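AlyQ (Persicobacter sp. CCB-QB2, PDB 7D2A) probably binds the ends of alginate chains through its family 32 carbohydrate-binding module, which here holds a 4,5-unsaturated uronic acid. Local coordinates at residues 6-11 / 129-134; 68-74 / 113-119. The contacts are given in a common frame with arbitrary orientation. Numbering follows the deposited sequence.

Contact 1: 6-11 / 129-134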
ATOM      1  N   HIS A   6      -1.748  19.394  -6.246  1.00 27.48           N
ATOM      2  CA  HIS A   6      -1.403  18.037  -5.742  1.00 23.24           C
ATOM      3  C   HIS A   6      -2.041  17.867  -4.345  1.00 19.12           C
ATOM      4  O   HIS A   6      -1.847  18.764  -3.525  1.00 19.66           O
ATOM      5  CB  HIS A   6       0.121  17.870  -5.751  1.00 31.21           C
ATOM      6  CG  HIS A   6       0.655  16.491  -5.922  1.00 42.38           C
ATOM      7  ND1 HIS A   6       1.417  16.135  -7.014  1.00 47.37           N
ATOM      8  CD2 HIS A   6       0.606  15.401  -5.122  1.00 52.70           C
ATOM      9  CE1 HIS A   6       1.804  14.877  -6.891  1.00 54.66           C
ATOM     10  NE2 HIS A   6       1.311  14.391  -5.740  1.00 52.27           N
ATOM     11  N   MET A   7      -2.920  16.889  -4.147  1.00 17.34           N
ATOM     12  CA  MET A   7      -3.677  16.666  -2.888  0.50 16.69           C
ATOM     13  C   MET A   7      -3.087  15.415  -2.229  1.00 14.94           C
ATOM     14  O   MET A   7      -3.048  14.404  -2.917  1.00 13.40           O
ATOM     15  CB  MET A   7      -5.174  16.375  -3.108  0.50 18.26           C
ATOM     16  CG  MET A   7      -5.985  17.501  -3.714  0.50 20.11           C
ATOM     17  SD  MET A   7      -6.461  18.713  -2.500  0.50 23.07           S
ATOM     18  CE  MET A   7      -7.434  17.702  -1.387  0.50 22.61           C
ATOM     19  N   GLN A   8      -2.712  15.370  -0.853  1.00 11.29           N
ATOM     20  CA  GLN A   8      -2.452  14.141  -0.100  1.00 12.36           C
ATOM     21  C   GLN A   8      -3.606  13.969   0.861  1.00 13.37           C
ATOM     22  O   GLN A   8      -3.835  14.824   1.719  1.00 15.56           O
ATOM     23  CB  GLN A   8      -1.165  14.217   0.716  1.00 14.87           C
ATOM     24  CG  GLN A   8      -1.071  12.909   1.522  1.00 16.59           C
ATOM     25  CD  GLN A   8      -0.050  12.783   2.615  1.00 18.78           C
ATOM     26  OE1 GLN A   8       0.682  13.743   2.820  1.00 21.05           O
ATOM     27  NE2 GLN A   8       0.000  11.631   3.330  1.00 16.93           N
ATOM     28  N   TYR A   9      -4.347  12.885   0.734  1.00 11.63           N
ATOM     29  CA  TYR A   9      -5.541  12.633   1.548  1.00 11.01           C
ATOM     30  C   TYR A   9      -5.148  12.036   2.882  1.00 11.15           C
ATOM     31  O   TYR A   9      -4.301  11.161   2.976  1.00 10.95           O
ATOM     32  CB  TYR A   9      -6.494  11.685   0.851  1.00 12.92           C
ATOM     33  CG  TYR A   9      -7.070  12.206  -0.437  1.00 12.36           C
ATOM     34  CD1 TYR A   9      -7.877  13.319  -0.454  1.00 14.56           C
ATOM     35  CD2 TYR A   9      -6.763  11.619  -1.652  1.00 12.45           C
ATOM     36  CE1 TYR A   9      -8.441  13.778  -1.635  1.00 13.52           C
ATOM     37  CE2 TYR A   9      -7.275  12.098  -2.837  1.00 12.95           C
ATOM     38  CZ  TYR A   9      -8.125  13.191  -2.839  1.00 13.85           C
ATOM     39  OH  TYR A   9      -8.691  13.655  -4.027  1.00 12.27           O
ATOM     40  N   ASP A  10      -5.853  12.476   3.911  1.00 11.80           N
ATOM     41  CA  ASP A  10      -5.771  11.761   5.195  1.00 11.04           C
ATOM     42  C   ASP A  10      -6.201  10.305   5.024  1.00 10.95           C
ATOM     43  O   ASP A  10      -7.149  10.034   4.243  1.00 11.51           O
ATOM     44  CB  ASP A  10      -6.694  12.362   6.248  1.00 11.86           C
ATOM     45  CG  ASP A  10      -6.093  13.484   7.061  1.00 13.16           C
ATOM     46  OD1 ASP A  10      -5.023  13.994   6.728  1.00 12.12           O
ATOM     47  OD2 ASP A  10      -6.777  13.799   8.071  1.00 14.53           O
ATOM     48  N   ILE A  11      -5.546   9.438   5.763  1.00 10.81           N
ATOM     49  CA  ILE A  11      -5.960   8.020   5.877  1.00 11.87           C
ATOM     50  C   ILE A  11      -6.528   7.841   7.293  1.00 12.79           C
ATOM     51  O   ILE A  11      -5.742   7.932   8.278  1.00 12.82           O
ATOM     52  CB  ILE A  11      -4.805   7.053   5.545  1.00 11.37           C
ATOM     53  CG1 ILE A  11      -4.362   7.231   4.085  1.00 12.14           C
ATOM     54  CG2 ILE A  11      -5.244   5.624   5.876  1.00 13.20           C
ATOM     55  CD1 ILE A  11      -3.095   6.477   3.710  1.00 14.04           C
ATOM     56  N   VAL A 129       2.723   4.451   3.524  1.00  9.46           N
ATOM     57  CA  VAL A 129       1.842   4.627   2.349  1.00 10.69           C
ATOM     58  C   VAL A 129       1.254   6.017   2.384  1.00 10.18           C
ATOM     59  O   VAL A 129       0.870   6.477   3.497  1.00 12.43           O
ATOM     60  CB  VAL A 129       0.753   3.546   2.328  1.00 10.24           C
ATOM     61  CG1 VAL A 129      -0.297   3.827   1.236  1.00 12.30           C
ATOM     62  CG2 VAL A 129       1.327   2.181   2.090  1.00 11.07           C
ATOM     63  N   ALA A 130       1.069   6.598   1.218  1.00  9.73           N
ATOM     64  CA  ALA A 130       0.376   7.883   1.069  1.00  9.98           C
ATOM     65  C   ALA A 130      -0.458   7.833  -0.203  1.00 10.81           C
ATOM     66  O   ALA A 130      -0.099   7.147  -1.161  1.00 10.19           O
ATOM     67  CB  ALA A 130       1.352   9.015   1.133  1.00 10.59           C
ATOM     68  N   ILE A 131      -1.565   8.534  -0.242  1.00 10.74           N
ATOM     69  CA  ILE A 131      -2.589   8.382  -1.297  1.00 11.01           C
ATOM     70  C   ILE A 131      -2.916   9.788  -1.717  1.00 11.59           C
ATOM     71  O   ILE A 131      -3.289  10.628  -0.793  1.00 13.62           O
ATOM     72  CB  ILE A 131      -3.825   7.627  -0.784  1.00 10.13           C
ATOM     73  CG1 ILE A 131      -3.408   6.217  -0.353  1.00 10.57           C
ATOM     74  CG2 ILE A 131      -4.928   7.620  -1.822  1.00  9.83           C
ATOM     75  CD1 ILE A 131      -4.490   5.413   0.298  1.00 11.76           C
ATOM     76  N   PHE A 132      -2.913  10.021  -3.056  1.00 10.28           N
ATOM     77  CA  PHE A 132      -2.922  11.357  -3.674  1.00 11.61           C
ATOM     78  C   PHE A 132      -3.941  11.490  -4.791  1.00 11.22           C
ATOM     79  O   PHE A 132      -4.291  10.530  -5.514  1.00 11.68           O
ATOM     80  CB  PHE A 132      -1.542  11.648  -4.263  1.00 12.53           C
ATOM     81  CG  PHE A 132      -0.437  11.653  -3.251  1.00 13.16           C
ATOM     82  CD1 PHE A 132       0.078  10.448  -2.822  1.00 15.33           C
ATOM     83  CD2 PHE A 132       0.055  12.824  -2.725  1.00 15.21           C
ATOM     84  CE1 PHE A 132       1.132  10.413  -1.926  1.00 17.11           C
ATOM     85  CE2 PHE A 132       1.091  12.784  -1.781  1.00 14.75           C
ATOM     86  CZ  PHE A 132       1.608  11.584  -1.395  1.00 16.89           C
ATOM     87  N   HIS A 133      -4.345  12.732  -5.015  1.00 12.03           N
ATOM     88  CA  HIS A 133      -4.796  13.223  -6.336  1.00 13.26           C
ATOM     89  C   HIS A 133      -3.670  14.103  -6.845  1.00 14.00           C
ATOM     90  O   HIS A 133      -3.542  15.277  -6.353  1.00 14.92           O
ATOM     91  CB  HIS A 133      -6.144  13.898  -6.223  1.00 13.79           C
ATOM     92  CG  HIS A 133      -6.718  14.286  -7.537  1.00 15.19           C
ATOM     93  ND1 HIS A 133      -7.832  15.119  -7.642  1.00 18.68           N
ATOM     94  CD2 HIS A 133      -6.348  13.945  -8.785  1.00 16.69           C
ATOM     95  CE1 HIS A 133      -8.097  15.267  -8.941  1.00 18.06           C
ATOM     96  NE2 HIS A 133      -7.221  14.548  -9.665  1.00 16.97           N
ATOM     97  N   ALA A 134      -2.805  13.547  -7.686  1.00 15.56           N
ATOM     98  CA  ALA A 134      -1.557  14.179  -8.173  1.00 19.09           C
ATOM     99  C   ALA A 134      -1.841  15.015  -9.418  1.00 23.90           C
ATOM    100  O   ALA A 134      -2.734  14.650 -10.244  1.00 23.75           O
ATOM    101  CB  ALA A 134      -0.551  13.104  -8.441  1.00 19.67           C
TER
HETATM  102  O   HOH W   1      -2.032   9.833   2.352  1.00 14.42           O

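Contact 2: 68-74 / 113-119. With MAW (4-deoxy-alpha-L-erythro-hex-4-enopyranuronic acid), chain B.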
ATOM      1  N   ARG A  68      15.614  -5.428  -2.241  1.00 12.80           N
ATOM      2  CA  ARG A  68      14.763  -6.512  -2.741  1.00 12.57           C
ATOM      3  C   ARG A  68      13.572  -5.901  -3.479  1.00 13.39           C
ATOM      4  O   ARG A  68      13.228  -4.738  -3.211  1.00 12.87           O
ATOM      5  CB  ARG A  68      14.333  -7.405  -1.579  1.00 14.14           C
ATOM      6  CG  ARG A  68      13.230  -6.797  -0.726  1.00 13.50           C
ATOM      7  CD  ARG A  68      13.105  -7.515   0.595  1.00 14.39           C
ATOM      8  NE  ARG A  68      11.804  -7.280   1.220  1.00 13.57           N
ATOM      9  CZ  ARG A  68      11.445  -7.775   2.392  1.00 12.54           C
ATOM     10  NH1 ARG A  68      12.297  -8.507   3.138  1.00 14.90           N
ATOM     11  NH2 ARG A  68      10.231  -7.512   2.823  1.00 13.21           N
ATOM     12  N   THR A  69      12.977  -6.696  -4.345  1.00 12.71           N
ATOM     13  CA  THR A  69      11.776  -6.303  -5.103  1.00 13.06           C
ATOM     14  C   THR A  69      10.566  -7.052  -4.544  1.00 13.82           C
ATOM     15  O   THR A  69      10.670  -8.246  -4.169  1.00 15.40           O
ATOM     16  CB  THR A  69      11.950  -6.575  -6.602  1.00 14.97           C
ATOM     17  OG1 THR A  69      12.262  -7.965  -6.791  1.00 14.86           O
ATOM     18  CG2 THR A  69      13.061  -5.737  -7.194  1.00 15.74           C
ATOM     19  N   SER A  70       9.438  -6.382  -4.449  1.00 13.42           N
ATOM     20  CA  SER A  70       8.229  -6.934  -3.844  1.00 13.30           C
ATOM     21  C   SER A  70       7.085  -6.807  -4.852  1.00 13.63           C
ATOM     22  O   SER A  70       6.868  -5.724  -5.388  1.00 13.66           O
ATOM     23  CB  SER A  70       7.957  -6.247  -2.478  1.00 15.47           C
ATOM     24  OG  SER A  70       7.445  -7.155  -1.496  1.00 19.53           O
ATOM     25  N   GLY A  71       6.385  -7.902  -5.114  1.00 12.76           N
ATOM     26  CA  GLY A  71       5.250  -7.901  -6.040  1.00 12.72           C
ATOM     27  C   GLY A  71       3.962  -7.498  -5.355  1.00 11.26           C
ATOM     28  O   GLY A  71       3.765  -7.762  -4.172  1.00 12.42           O
ATOM     29  N   PHE A  72       3.138  -6.723  -6.050  1.00 12.01           N
ATOM     30  CA  PHE A  72       1.907  -6.184  -5.442  1.00 11.54           C
ATOM     31  C   PHE A  72       0.904  -5.775  -6.516  1.00 11.29           C
ATOM     32  O   PHE A  72       1.208  -5.708  -7.688  1.00 12.04           O
ATOM     33  CB  PHE A  72       2.236  -4.983  -4.544  1.00 11.77           C
ATOM     34  CG  PHE A  72       2.639  -3.767  -5.315  1.00 12.04           C
ATOM     35  CD1 PHE A  72       3.943  -3.589  -5.755  1.00 11.28           C
ATOM     36  CD2 PHE A  72       1.700  -2.795  -5.633  1.00 11.80           C
ATOM     37  CE1 PHE A  72       4.312  -2.470  -6.491  1.00 12.82           C
ATOM     38  CE2 PHE A  72       2.056  -1.706  -6.401  1.00 12.56           C
ATOM     39  CZ  PHE A  72       3.346  -1.552  -6.854  1.00 12.39           C
ATOM     40  N   SER A  73      -0.310  -5.543  -6.079  1.00 11.78           N
ATOM     41  CA  SER A  73      -1.369  -4.953  -6.893  1.00 12.08           C
ATOM     42  C   SER A  73      -2.116  -3.982  -5.991  1.00 12.36           C
ATOM     43  O   SER A  73      -2.131  -4.149  -4.748  1.00 13.29           O
ATOM     44  CB  SER A  73      -2.211  -5.974  -7.559  1.00 14.86           C
ATOM     45  OG  SER A  73      -2.928  -6.702  -6.630  1.00 18.68           O
ATOM     46  N   ILE A  74      -2.731  -2.996  -6.615  1.00 10.92           N
ATOM     47  CA  ILE A  74      -3.563  -1.989  -5.930  1.00 10.91           C
ATOM     48  C   ILE A  74      -4.986  -2.143  -6.446  1.00 11.69           C
ATOM     49  O   ILE A  74      -5.173  -2.125  -7.698  1.00 10.80           O
ATOM     50  CB  ILE A  74      -3.002  -0.577  -6.167  1.00 10.83           C
ATOM     51  CG1 ILE A  74      -1.515  -0.472  -5.786  1.00 10.48           C
ATOM     52  CG2 ILE A  74      -3.860   0.470  -5.470  1.00 12.37           C
ATOM     53  CD1 ILE A  74      -0.882   0.849  -6.136  1.00 11.72           C
ATOM     54  N   ILE A 113      -3.673  -2.579  -0.928  1.00 10.57           N
ATOM     55  CA  ILE A 113      -2.441  -3.119  -1.505  1.00  9.91           C
ATOM     56  C   ILE A 113      -2.379  -4.595  -1.179  1.00 11.34           C
ATOM     57  O   ILE A 113      -2.388  -4.916  -0.016  1.00 11.47           O
ATOM     58  CB  ILE A 113      -1.177  -2.380  -1.013  1.00 10.88           C
ATOM     59  CG1 ILE A 113      -1.260  -0.900  -1.380  1.00 11.71           C
ATOM     60  CG2 ILE A 113       0.035  -3.086  -1.541  1.00 11.42           C
ATOM     61  CD1 ILE A 113      -0.116  -0.084  -0.844  1.00 12.50           C
ATOM     62  N   THR A 114      -2.320  -5.426  -2.206  1.00 11.97           N
ATOM     63  CA  THR A 114      -2.163  -6.885  -2.060  1.00 11.97           C
ATOM     64  C   THR A 114      -0.722  -7.211  -2.395  1.00 13.23           C
ATOM     65  O   THR A 114      -0.223  -6.771  -3.417  1.00 12.55           O
ATOM     66  CB  THR A 114      -3.158  -7.669  -2.930  1.00 11.84           C
ATOM     67  OG1 THR A 114      -4.491  -7.307  -2.594  1.00 12.82           O
ATOM     68  CG2 THR A 114      -2.945  -9.146  -2.736  1.00 13.01           C
ATOM     69  N   GLY A 115      -0.038  -7.931  -1.492  1.00 12.00           N
ATOM     70  CA  GLY A 115       1.352  -8.310  -1.713  1.00 11.49           C
ATOM     71  C   GLY A 115       1.517  -9.751  -2.109  1.00 11.77           C
ATOM     72  O   GLY A 115       0.704 -10.598  -1.606  1.00 13.73           O
ATOM     73  N   PHE A 116       2.555 -10.008  -2.910  1.00 13.68           N
ATOM     74  CA  PHE A 116       2.843 -11.356  -3.477  1.00 14.21           C
ATOM     75  C   PHE A 116       4.200 -11.837  -3.018  1.00 14.84           C
ATOM     76  O   PHE A 116       4.825 -12.652  -3.714  1.00 16.64           O
ATOM     77  CB  PHE A 116       2.666 -11.352  -4.990  1.00 14.54           C
ATOM     78  CG  PHE A 116       1.277 -10.924  -5.358  1.00 15.71           C
ATOM     79  CD1 PHE A 116       0.206 -11.715  -5.006  1.00 16.87           C
ATOM     80  CD2 PHE A 116       1.043  -9.722  -5.995  1.00 16.85           C
ATOM     81  CE1 PHE A 116      -1.090 -11.315  -5.289  1.00 17.78           C
ATOM     82  CE2 PHE A 116      -0.252  -9.321  -6.280  1.00 17.84           C
ATOM     83  CZ  PHE A 116      -1.321 -10.122  -5.917  1.00 18.14           C
ATOM     84  N   GLY A 117       4.676 -11.363  -1.873  1.00 13.59           N
ATOM     85  CA  GLY A 117       6.033 -11.651  -1.399  1.00 15.58           C
ATOM     86  C   GLY A 117       7.072 -10.927  -2.208  1.00 16.70           C
ATOM     87  O   GLY A 117       6.730 -10.084  -3.065  1.00 14.87           O
ATOM     88  N   ASN A 118       8.330 -11.274  -2.011  1.00 14.89           N
ATOM     89  CA  ASN A 118       9.427 -10.453  -2.528  1.00 14.61           C
ATOM     90  C   ASN A 118      10.550 -11.382  -2.991  1.00 15.20           C
ATOM     91  O   ASN A 118      10.417 -12.621  -2.859  1.00 16.09           O
ATOM     92  CB  ASN A 118       9.860  -9.463  -1.455  1.00 12.90           C
ATOM     93  CG  ASN A 118      10.472 -10.117  -0.222  1.00 14.10           C
ATOM     94  OD1 ASN A 118      11.616 -10.559  -0.273  1.00 15.07           O
ATOM     95  ND2 ASN A 118       9.775 -10.145   0.904  1.00 14.84           N
ATOM     96  N   SER A 119      11.615 -10.793  -3.466  1.00 16.33           N
ATOM     97  CA  SER A 119      12.696 -11.530  -4.169  1.00 16.65           C
ATOM     98  C   SER A 119      13.577 -12.236  -3.137  1.00 20.09           C
ATOM     99  O   SER A 119      14.399 -13.104  -3.580  1.00 19.97           O
ATOM    100  CB  SER A 119      13.450 -10.567  -5.035  1.00 16.31           C
ATOM    101  OG  SER A 119      13.955  -9.510  -4.252  1.00 16.72           O
TER
HETATM  102  C1  MAW B   2      10.639 -11.464   8.991  1.00 19.57           C
HETATM  103  C2  MAW B   2      10.150 -10.620  10.100  1.00 17.55           C
HETATM  104  O2  MAW B   2      11.143  -9.682  10.604  1.00 20.91           O
HETATM  105  C3  MAW B   2       8.912  -9.861   9.550  1.00 18.42           C
HETATM  106  O3  MAW B   2       8.546  -8.792  10.403  1.00 16.27           O
HETATM  107  C4  MAW B   2       9.228  -9.342   8.138  1.00 19.10           C
HETATM  108  C5  MAW B   2      10.306  -9.671   7.470  1.00 18.02           C
HETATM  109  O5  MAW B   2      11.265 -10.618   8.013  1.00 19.81           O
HETATM  110  C6  MAW B   2      10.628  -9.209   6.151  1.00 17.16           C
HETATM  111  O6A MAW B   2      11.685  -9.668   5.613  1.00 16.45           O
HETATM  112  O6B MAW B   2       9.849  -8.406   5.510  1.00 14.68           O
HETATM  113  O   HOH W   2      -5.163  -5.157  -4.114  1.00 15.65           O

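Contact 1: 6-11 / 129-134
Residues 6-11 run antiparallel to the end of strand 123-133. Met-7 and His-133 form a hydrogen-bonded pair (Met-7 N to His-133 O 2.8 Å, His-133 N to Met-7 O 3.0 Å), Gln-8 and Phe-132 the adjoining non-hydrogen-bonded pair, and Tyr-9 N reaches Ile-131 O at 2.9 Å. Beyond this the backbones part, and a water replaces direct pairing: it accepts from Ile-131 N and Gln-8 NE2 (both 2.9 Å) and donates to Tyr-9 O (2.7 Å). On the Phe-132 face, the aliphatic part of Gln-8 lies over the phenyl ring, and flat His-6 receives Ala-134 CA over its imidazole, a CH-pi contact 3.6 Å from the centroid. Tyr-9 suits a boundary: its ring packs against Ile-131 and His-133, while its hydroxyl bonds to Thr-54 O. Branched Ile-11 meets Ile-131 (CD1 to CD1 3.8 Å) beside Phe-47. The chemistry thus grades from exposed backbone pairing at the chain ends to apolar packing inside, joining the two termini of the modelled domain.

Contact 2: 68-74 / 113-119
Six hydrogen bonds tie strands 70-74 and 113-118 and their flanks together, the strand axes 4.5 Å apart and antiparallel at 165°. Ser-73 and Thr-114 exchange a regular pair, N to O 2.9 Å each way. Further along, Phe-116 N donates to Gly-71 O (2.8 Å) and Gly-71 N to Gly-117 O (3.0 Å), so the register slips by one residue: a beta bulge. Gly-117 fits there because its phi of 72° is easy for glycine. Past the bulge, Ser-119 N bonds to Thr-69 O (2.8 Å), and the short side chain of Ser-119 lets its OG accept from Thr-69 N (3.0 Å).

Apolar contacts lie on the face of Phe-72, Ile-74 and Ile-113, where Ile-113 CG2 touches Phe-72 CB at 4.2 Å; these bulky groups face the interior, near Trp-62, Tyr-101 and Val-129. On the other face the small Ser-73 has its OG at the edge of the Phe-116 ring, 3.8 Å from CE2.

Polar side chains gather at the bulged end. Asn-118, bonded to Asn-121, lies over the guanidinium face of Arg-68, whose NH1 and NH2 donate to O6A (2.8 Å) and O6B (2.9 Å) of MAW. This planar, two-pronged grip on a carboxylate suits a uronic acid; Asp-20, Arg-35, Asn-121 and Ser-125 also hydrogen-bond the sugar, in a pocket at one end of a beta-sandwich characteristic of family 32 modules.

Contact 1 and contact 2 lie on opposite sides of the chain's centre, their own centres about 21 Å apart, and belong to the two facing sheets of the sandwich. Residues 6-11 and 129-134 join the ends of the modelled chain in one sheet; contact 2 is nested between them in sequence and pairs two strands of the five-stranded sheet. Strand 110-118 precedes strand 123-133, and the connection between them carries Asn-121 of the glycan pocket. The two contacts touch where Val-129 CG2 packs on Ile-113 CD1 at 4.0 Å, within the core between the sheets. The pocket draws on both: Arg-68 lies just before strand 70-77 of contact 2, while Trp-123 and Ser-125 begin strand 123-133, whose far end forms contact 1.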